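PDB 2EBF: dermonecrotic toxin from Pasteurella multocida, which acts as a potent mitogen and induces bone resorption, and is associated with the severe progressive form of atrophic rhinitis in pigs. Local coordinates for residues Ile382-Phe385 / Leu386-Thr390; Glu489-Arg493 / Glu494-Phe498. All coordinates share one frame; numbering follows the deposited sequence.

Contact 1: residues Ile382-Phe385 / Leu386-Thr390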
ATOM      1  N   ILE A 382     -24.513  -5.359 -22.067  1.00 29.68           N
ATOM      2  CA  ILE A 382     -24.199  -6.755 -22.349  1.00 29.92           C
ATOM      3  C   ILE A 382     -25.003  -7.266 -23.556  1.00 30.08           C
ATOM      4  O   ILE A 382     -24.453  -7.924 -24.440  1.00 29.97           O
ATOM      5  CB  ILE A 382     -24.408  -7.671 -21.108  1.00 29.76           C
ATOM      6  CG1 ILE A 382     -23.416  -7.294 -19.988  1.00 30.12           C
ATOM      7  CG2 ILE A 382     -24.252  -9.140 -21.507  1.00 30.06           C
ATOM      8  CD1 ILE A 382     -23.742  -7.889 -18.604  1.00 30.09           C
ATOM      9  N   ASP A 383     -26.297  -6.947 -23.593  1.00 30.48           N
ATOM     10  CA  ASP A 383     -27.151  -7.342 -24.722  1.00 30.49           C
ATOM     11  C   ASP A 383     -26.691  -6.744 -26.053  1.00 29.82           C
ATOM     12  O   ASP A 383     -26.682  -7.438 -27.072  1.00 29.60           O
ATOM     13  CB  ASP A 383     -28.616  -6.996 -24.449  1.00 31.21           C
ATOM     14  CG  ASP A 383     -29.249  -7.903 -23.404  1.00 33.40           C
ATOM     15  OD1 ASP A 383     -28.868  -9.092 -23.311  1.00 37.68           O
ATOM     16  OD2 ASP A 383     -30.144  -7.434 -22.678  1.00 36.35           O
ATOM     17  N   PHE A 384     -26.307  -5.466 -26.041  1.00 29.12           N
ATOM     18  CA  PHE A 384     -25.739  -4.818 -27.230  1.00 28.39           C
ATOM     19  C   PHE A 384     -24.481  -5.540 -27.720  1.00 28.13           C
ATOM     20  O   PHE A 384     -24.319  -5.798 -28.914  1.00 27.76           O
ATOM     21  CB  PHE A 384     -25.402  -3.347 -26.946  1.00 28.36           C
ATOM     22  CG  PHE A 384     -24.743  -2.653 -28.101  1.00 28.41           C
ATOM     23  CD1 PHE A 384     -23.357  -2.639 -28.224  1.00 28.01           C
ATOM     24  CD2 PHE A 384     -25.510  -2.032 -29.081  1.00 28.04           C
ATOM     25  CE1 PHE A 384     -22.752  -2.019 -29.300  1.00 29.52           C
ATOM     26  CE2 PHE A 384     -24.908  -1.405 -30.162  1.00 28.93           C
ATOM     27  CZ  PHE A 384     -23.530  -1.405 -30.276  1.00 29.03           C
ATOM     28  N   PHE A 385     -23.581  -5.841 -26.788  1.00 27.78           N
ATOM     29  CA  PHE A 385     -22.356  -6.564 -27.108  1.00 27.42           C
ATOM     30  C   PHE A 385     -22.696  -7.917 -27.749  1.00 27.06           C
ATOM     31  O   PHE A 385     -22.206  -8.251 -28.837  1.00 26.45           O
ATOM     32  CB  PHE A 385     -21.501  -6.745 -25.841  1.00 27.55           C
ATOM     33  CG  PHE A 385     -20.311  -7.617 -26.049  1.00 27.67           C
ATOM     34  CD1 PHE A 385     -20.260  -8.892 -25.491  1.00 28.02           C
ATOM     35  CD2 PHE A 385     -19.250  -7.184 -26.842  1.00 28.79           C
ATOM     36  CE1 PHE A 385     -19.169  -9.713 -25.707  1.00 28.59           C
ATOM     37  CE2 PHE A 385     -18.149  -8.011 -27.064  1.00 28.48           C
ATOM     38  CZ  PHE A 385     -18.107  -9.268 -26.491  1.00 27.70           C
ATOM     39  N   LEU A 386     -23.569  -8.674 -27.092  1.00 26.60           N
ATOM     40  CA  LEU A 386     -23.954  -9.994 -27.601  1.00 26.93           C
ATOM     41  C   LEU A 386     -24.625  -9.919 -28.969  1.00 26.49           C
ATOM     42  O   LEU A 386     -24.373 -10.765 -29.823  1.00 25.99           O
ATOM     43  CB  LEU A 386     -24.828 -10.753 -26.590  1.00 26.89           C
ATOM     44  CG  LEU A 386     -24.144 -11.063 -25.250  1.00 27.98           C
ATOM     45  CD1 LEU A 386     -25.069 -11.801 -24.327  1.00 28.65           C
ATOM     46  CD2 LEU A 386     -22.864 -11.852 -25.470  1.00 29.98           C
ATOM     47  N   ASN A 387     -25.456  -8.897 -29.174  1.00 26.58           N
ATOM     48  CA  ASN A 387     -26.112  -8.673 -30.475  1.00 27.32           C
ATOM     49  C   ASN A 387     -25.149  -8.349 -31.616  1.00 26.98           C
ATOM     50  O   ASN A 387     -25.476  -8.542 -32.784  1.00 26.81           O
ATOM     51  CB  ASN A 387     -27.161  -7.563 -30.368  1.00 27.54           C
ATOM     52  CG  ASN A 387     -28.394  -7.997 -29.598  1.00 29.76           C
ATOM     53  OD1 ASN A 387     -29.157  -7.162 -29.111  1.00 32.42           O
ATOM     54  ND2 ASN A 387     -28.586  -9.305 -29.468  1.00 30.22           N
ATOM     55  N   ASN A 388     -23.963  -7.860 -31.265  1.00 26.92           N
ATOM     56  CA  ASN A 388     -22.946  -7.518 -32.247  1.00 27.13           C
ATOM     57  C   ASN A 388     -21.697  -8.377 -32.115  1.00 27.09           C
ATOM     58  O   ASN A 388     -20.648  -8.045 -32.662  1.00 27.08           O
ATOM     59  CB  ASN A 388     -22.593  -6.032 -32.133  1.00 27.06           C
ATOM     60  CG  ASN A 388     -23.758  -5.141 -32.495  1.00 27.12           C
ATOM     61  OD1 ASN A 388     -24.395  -4.575 -31.622  1.00 28.90           O
ATOM     62  ND2 ASN A 388     -24.066  -5.050 -33.789  1.00 24.34           N
ATOM     63  N   LEU A 389     -21.825  -9.496 -31.406  1.00 27.49           N
ATOM     64  CA  LEU A 389     -20.671 -10.323 -31.055  1.00 27.97           C
ATOM     65  C   LEU A 389     -19.845 -10.789 -32.259  1.00 27.80           C
ATOM     66  O   LEU A 389     -18.609 -10.732 -32.239  1.00 28.27           O
ATOM     67  CB  LEU A 389     -21.111 -11.512 -30.201  1.00 27.95           C
ATOM     68  CG  LEU A 389     -20.023 -12.483 -29.736  1.00 28.23           C
ATOM     69  CD1 LEU A 389     -18.973 -11.772 -28.882  1.00 27.74           C
ATOM     70  CD2 LEU A 389     -20.644 -13.644 -28.980  1.00 28.72           C
ATOM     71  N   THR A 390     -20.528 -11.229 -33.308  1.00 27.56           N
ATOM     72  CA  THR A 390     -19.876 -11.718 -34.518  1.00 27.02           C
ATOM     73  C   THR A 390     -18.887 -10.697 -35.059  1.00 26.74           C
ATOM     74  O   THR A 390     -17.810 -11.055 -35.538  1.00 26.35           O
ATOM     75  CB  THR A 390     -20.922 -12.045 -35.603  1.00 26.95           C
ATOM     76  OG1 THR A 390     -21.721 -13.142 -35.156  1.00 27.72           O
ATOM     77  CG2 THR A 390     -20.264 -12.417 -36.951  1.00 26.62           C
TER
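I382 and L386 meet twice, one helical turn apart. L386 N gives its hydrogen to I382 O at 2.9 Å, nearly straight at 168°, while I382 CG2 and L386 CD1 touch at 4.0 Å, the two side chains running alongside each other. The next donor, N387 N, is satisfied by D383 O at 2.8 Å, slightly more bent. This regular pattern then breaks at N388, whose N-H is shared: F385 O takes it at 3.0 Å from N388 N, and F384 O makes a weak second bond of 3.1 Å to the same nitrogen. That N388 N reaches F385 O, only three residues back, and that N388 is the first residue to leave helical phi/psi, show the helix ending here. L389 N turns back to L386 O in a weak bond of 3.3 Å. On one flank the N388 amide lies over a face of the F384 ring, their planes 49° apart. On another, F385 has CG anti to its own nitrogen (chi1 173°), which carries the ring past the break until CZ reaches L389 CD1 at 3.6 Å. F385 also meets F501 edge-to-face, and L386 touches S449 of helix 442-452. These features mark a helix-to-helix junction at N388, between helices 379-387 and 389-394, packed on the mixed, largely parallel sheet within the C2 region of the toxin's C-terminal part.

Contact 2: residues Glu489-Arg493 / Glu494-Phe498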
ATOM      1  N   GLU A 489      -2.266  -6.084 -15.131  1.00 35.15           N
ATOM      2  CA  GLU A 489      -1.460  -7.290 -15.241  1.00 36.91           C
ATOM      3  C   GLU A 489      -1.970  -8.201 -16.349  1.00 37.12           C
ATOM      4  O   GLU A 489      -1.181  -8.792 -17.081  1.00 37.25           O
ATOM      5  CB  GLU A 489      -1.423  -8.024 -13.893  1.00 37.03           C
ATOM      6  CG  GLU A 489      -0.540  -9.276 -13.822  1.00 40.70           C
ATOM      7  CD  GLU A 489       0.925  -9.031 -14.174  1.00 45.09           C
ATOM      8  OE1 GLU A 489       1.533  -9.949 -14.769  1.00 47.64           O
ATOM      9  OE2 GLU A 489       1.473  -7.945 -13.862  1.00 46.64           O
ATOM     10  N   LYS A 490      -3.289  -8.285 -16.493  1.00 37.64           N
ATOM     11  CA  LYS A 490      -3.888  -9.351 -17.294  1.00 38.06           C
ATOM     12  C   LYS A 490      -4.425  -8.925 -18.655  1.00 38.69           C
ATOM     13  O   LYS A 490      -4.593  -9.765 -19.539  1.00 38.26           O
ATOM     14  CB  LYS A 490      -4.988 -10.052 -16.488  1.00 37.74           C
ATOM     15  CG  LYS A 490      -4.496 -10.674 -15.188  1.00 38.10           C
ATOM     16  CD  LYS A 490      -3.483 -11.780 -15.466  1.00 38.69           C
ATOM     17  CE  LYS A 490      -2.816 -12.288 -14.199  1.00 39.70           C
ATOM     18  NZ  LYS A 490      -3.688 -13.205 -13.447  1.00 40.59           N
ATOM     19  N   LEU A 491      -4.685  -7.632 -18.829  1.00 39.77           N
ATOM     20  CA  LEU A 491      -5.386  -7.164 -20.024  1.00 41.34           C
ATOM     21  C   LEU A 491      -4.573  -6.372 -21.041  1.00 43.22           C
ATOM     22  O   LEU A 491      -4.719  -6.609 -22.245  1.00 44.33           O
ATOM     23  CB  LEU A 491      -6.664  -6.399 -19.658  1.00 40.68           C
ATOM     24  CG  LEU A 491      -7.771  -7.211 -18.983  1.00 39.46           C
ATOM     25  CD1 LEU A 491      -8.939  -6.298 -18.661  1.00 37.81           C
ATOM     26  CD2 LEU A 491      -8.215  -8.416 -19.827  1.00 36.66           C
ATOM     27  N   ASP A 492      -3.741  -5.431 -20.608  1.00 45.24           N
ATOM     28  CA  ASP A 492      -2.952  -4.710 -21.618  1.00 47.31           C
ATOM     29  C   ASP A 492      -1.653  -5.446 -21.931  1.00 48.01           C
ATOM     30  O   ASP A 492      -0.575  -5.136 -21.407  1.00 48.52           O
ATOM     31  CB  ASP A 492      -2.829  -3.179 -21.389  1.00 47.71           C
ATOM     32  CG  ASP A 492      -2.001  -2.791 -20.164  1.00 49.50           C
ATOM     33  OD1 ASP A 492      -1.709  -1.574 -20.035  1.00 50.78           O
ATOM     34  OD2 ASP A 492      -1.651  -3.660 -19.336  1.00 50.62           O
ATOM     35  N   ARG A 493      -1.811  -6.466 -22.770  1.00 48.29           N
ATOM     36  CA  ARG A 493      -0.738  -7.347 -23.176  1.00 49.07           C
ATOM     37  C   ARG A 493      -0.789  -7.477 -24.693  1.00 49.03           C
ATOM     38  O   ARG A 493      -1.867  -7.422 -25.294  1.00 48.93           O
ATOM     39  CB  ARG A 493      -0.903  -8.720 -22.516  1.00 48.89           C
ATOM     40  CG  ARG A 493      -0.729  -8.700 -20.989  1.00 49.94           C
ATOM     41  CD  ARG A 493      -0.660 -10.109 -20.396  1.00 50.39           C
ATOM     42  NE  ARG A 493      -1.989 -10.705 -20.244  1.00 53.97           N
ATOM     43  CZ  ARG A 493      -2.244 -11.881 -19.673  1.00 54.01           C
ATOM     44  NH1 ARG A 493      -1.261 -12.625 -19.177  1.00 54.59           N
ATOM     45  NH2 ARG A 493      -3.495 -12.312 -19.593  1.00 53.75           N
ATOM     46  N   GLU A 494       0.380  -7.637 -25.310  1.00 48.94           N
ATOM     47  CA  GLU A 494       0.479  -7.774 -26.761  1.00 48.78           C
ATOM     48  C   GLU A 494      -0.385  -8.931 -27.280  1.00 47.81           C
ATOM     49  O   GLU A 494      -0.492  -9.981 -26.637  1.00 48.10           O
ATOM     50  CB  GLU A 494       1.949  -7.942 -27.182  1.00 49.50           C
ATOM     51  CG  GLU A 494       2.612  -9.254 -26.728  1.00 51.65           C
ATOM     52  CD  GLU A 494       2.716 -10.290 -27.839  1.00 55.47           C
ATOM     53  OE1 GLU A 494       2.271 -11.448 -27.629  1.00 57.41           O
ATOM     54  OE2 GLU A 494       3.251  -9.950 -28.924  1.00 56.90           O
ATOM     55  N   GLY A 495      -1.015  -8.718 -28.430  1.00 46.70           N
ATOM     56  CA  GLY A 495      -1.840  -9.740 -29.068  1.00 45.17           C
ATOM     57  C   GLY A 495      -3.208  -9.963 -28.440  1.00 44.03           C
ATOM     58  O   GLY A 495      -3.872 -10.965 -28.732  1.00 43.91           O
ATOM     59  N   GLN A 496      -3.631  -9.042 -27.577  1.00 42.33           N
ATOM     60  CA  GLN A 496      -4.942  -9.142 -26.947  1.00 41.07           C
ATOM     61  C   GLN A 496      -5.845  -8.020 -27.423  1.00 39.18           C
ATOM     62  O   GLN A 496      -5.429  -6.861 -27.489  1.00 38.66           O
ATOM     63  CB  GLN A 496      -4.835  -9.109 -25.418  1.00 41.12           C
ATOM     64  CG  GLN A 496      -4.050 -10.271 -24.824  1.00 42.58           C
ATOM     65  CD  GLN A 496      -4.255 -10.440 -23.322  1.00 43.46           C
ATOM     66  OE1 GLN A 496      -4.994  -9.678 -22.683  1.00 45.68           O
ATOM     67  NE2 GLN A 496      -3.604 -11.455 -22.754  1.00 46.28           N
ATOM     68  N   LYS A 497      -7.073  -8.393 -27.772  1.00 37.00           N
ATOM     69  CA  LYS A 497      -8.136  -7.444 -28.087  1.00 34.71           C
ATOM     70  C   LYS A 497      -9.309  -7.821 -27.196  1.00 33.52           C
ATOM     71  O   LYS A 497      -9.854  -8.912 -27.305  1.00 32.93           O
ATOM     72  CB  LYS A 497      -8.522  -7.531 -29.564  1.00 34.39           C
ATOM     73  CG  LYS A 497      -7.450  -7.019 -30.511  1.00 33.22           C
ATOM     74  CD  LYS A 497      -7.827  -7.283 -31.960  1.00 31.29           C
ATOM     75  CE  LYS A 497      -6.913  -6.541 -32.926  1.00 31.42           C
ATOM     76  NZ  LYS A 497      -7.287  -6.852 -34.334  1.00 29.88           N
ATOM     77  N   PHE A 498      -9.662  -6.931 -26.279  1.00 31.93           N
ATOM     78  CA  PHE A 498     -10.564  -7.304 -25.204  1.00 30.86           C
ATOM     79  C   PHE A 498     -11.741  -6.350 -25.074  1.00 29.98           C
ATOM     80  O   PHE A 498     -11.713  -5.225 -25.587  1.00 29.36           O
ATOM     81  CB  PHE A 498      -9.800  -7.374 -23.872  1.00 30.91           C
ATOM     82  CG  PHE A 498      -9.170  -6.067 -23.471  1.00 31.60           C
ATOM     83  CD1 PHE A 498      -9.871  -5.154 -22.691  1.00 31.14           C
ATOM     84  CD2 PHE A 498      -7.879  -5.736 -23.899  1.00 32.34           C
ATOM     85  CE1 PHE A 498      -9.296  -3.937 -22.320  1.00 32.21           C
ATOM     86  CE2 PHE A 498      -7.301  -4.513 -23.539  1.00 31.97           C
ATOM     87  CZ  PHE A 498      -8.014  -3.616 -22.756  1.00 31.97           C
TER
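K490 O is approached by the Q496 amide from across the contact and receives two N-H groups of R493, at 2.9 Å from NE and 2.8 Å from NH2; both these bonds are weak. The arginine chain bends at chi3 (-80°), folding the guanidinium back so that K490 CA lies 3.4 Å above its plane. One end of the Q496 amide comes up against this guanidinium, the two planes 69° apart, while the far end of the same Q496 amide lies close to the carbonyl oxygens of K490 and L491. The backbone closes the same loop: R493 to Q496 form a type II beta turn, in which Q496 N makes a weak bond of 3.3 Å to R493 O and G495 takes a positive phi. Deeper down the contact is apolar. L491 CB sits 4.2 Å from the centroid of the F498 ring, only 5° off its normal, which fits a CH-pi contact over the face. L491 CD1 adds a looser touch to F498 CD1 at 4.3 Å, and L524 of helix 520-524 packs on both residues. The loop therefore combines weak polar contacts near its exposed turn with a buried leucine–phenylalanine pair, and the two weak N-H contacts of R493 probably offset part of the charge on K490 O.

How the contacts relate
Both contacts are local and lie in the C2 region, their centres 20 Å apart and their nearest atoms about 7 Å, without touching. Both adjoin the same mixed sheet: side chains of contact 1 pack on strand 498-502, and contact 2 ends at its first residue, F498. Both are partly buried, but contact 2 is the more exposed, with three exposed and two buried of seven touching residues against one and three of eight in contact 1. Contact 1, which joins two consecutive helices, is held mainly by backbone bonds, two of them regular helical ones. Contact 2 joins a helix to a strand through a loop; there a charged side chain does much of the bonding, and the hydrogen bonds across and within its segments are weak.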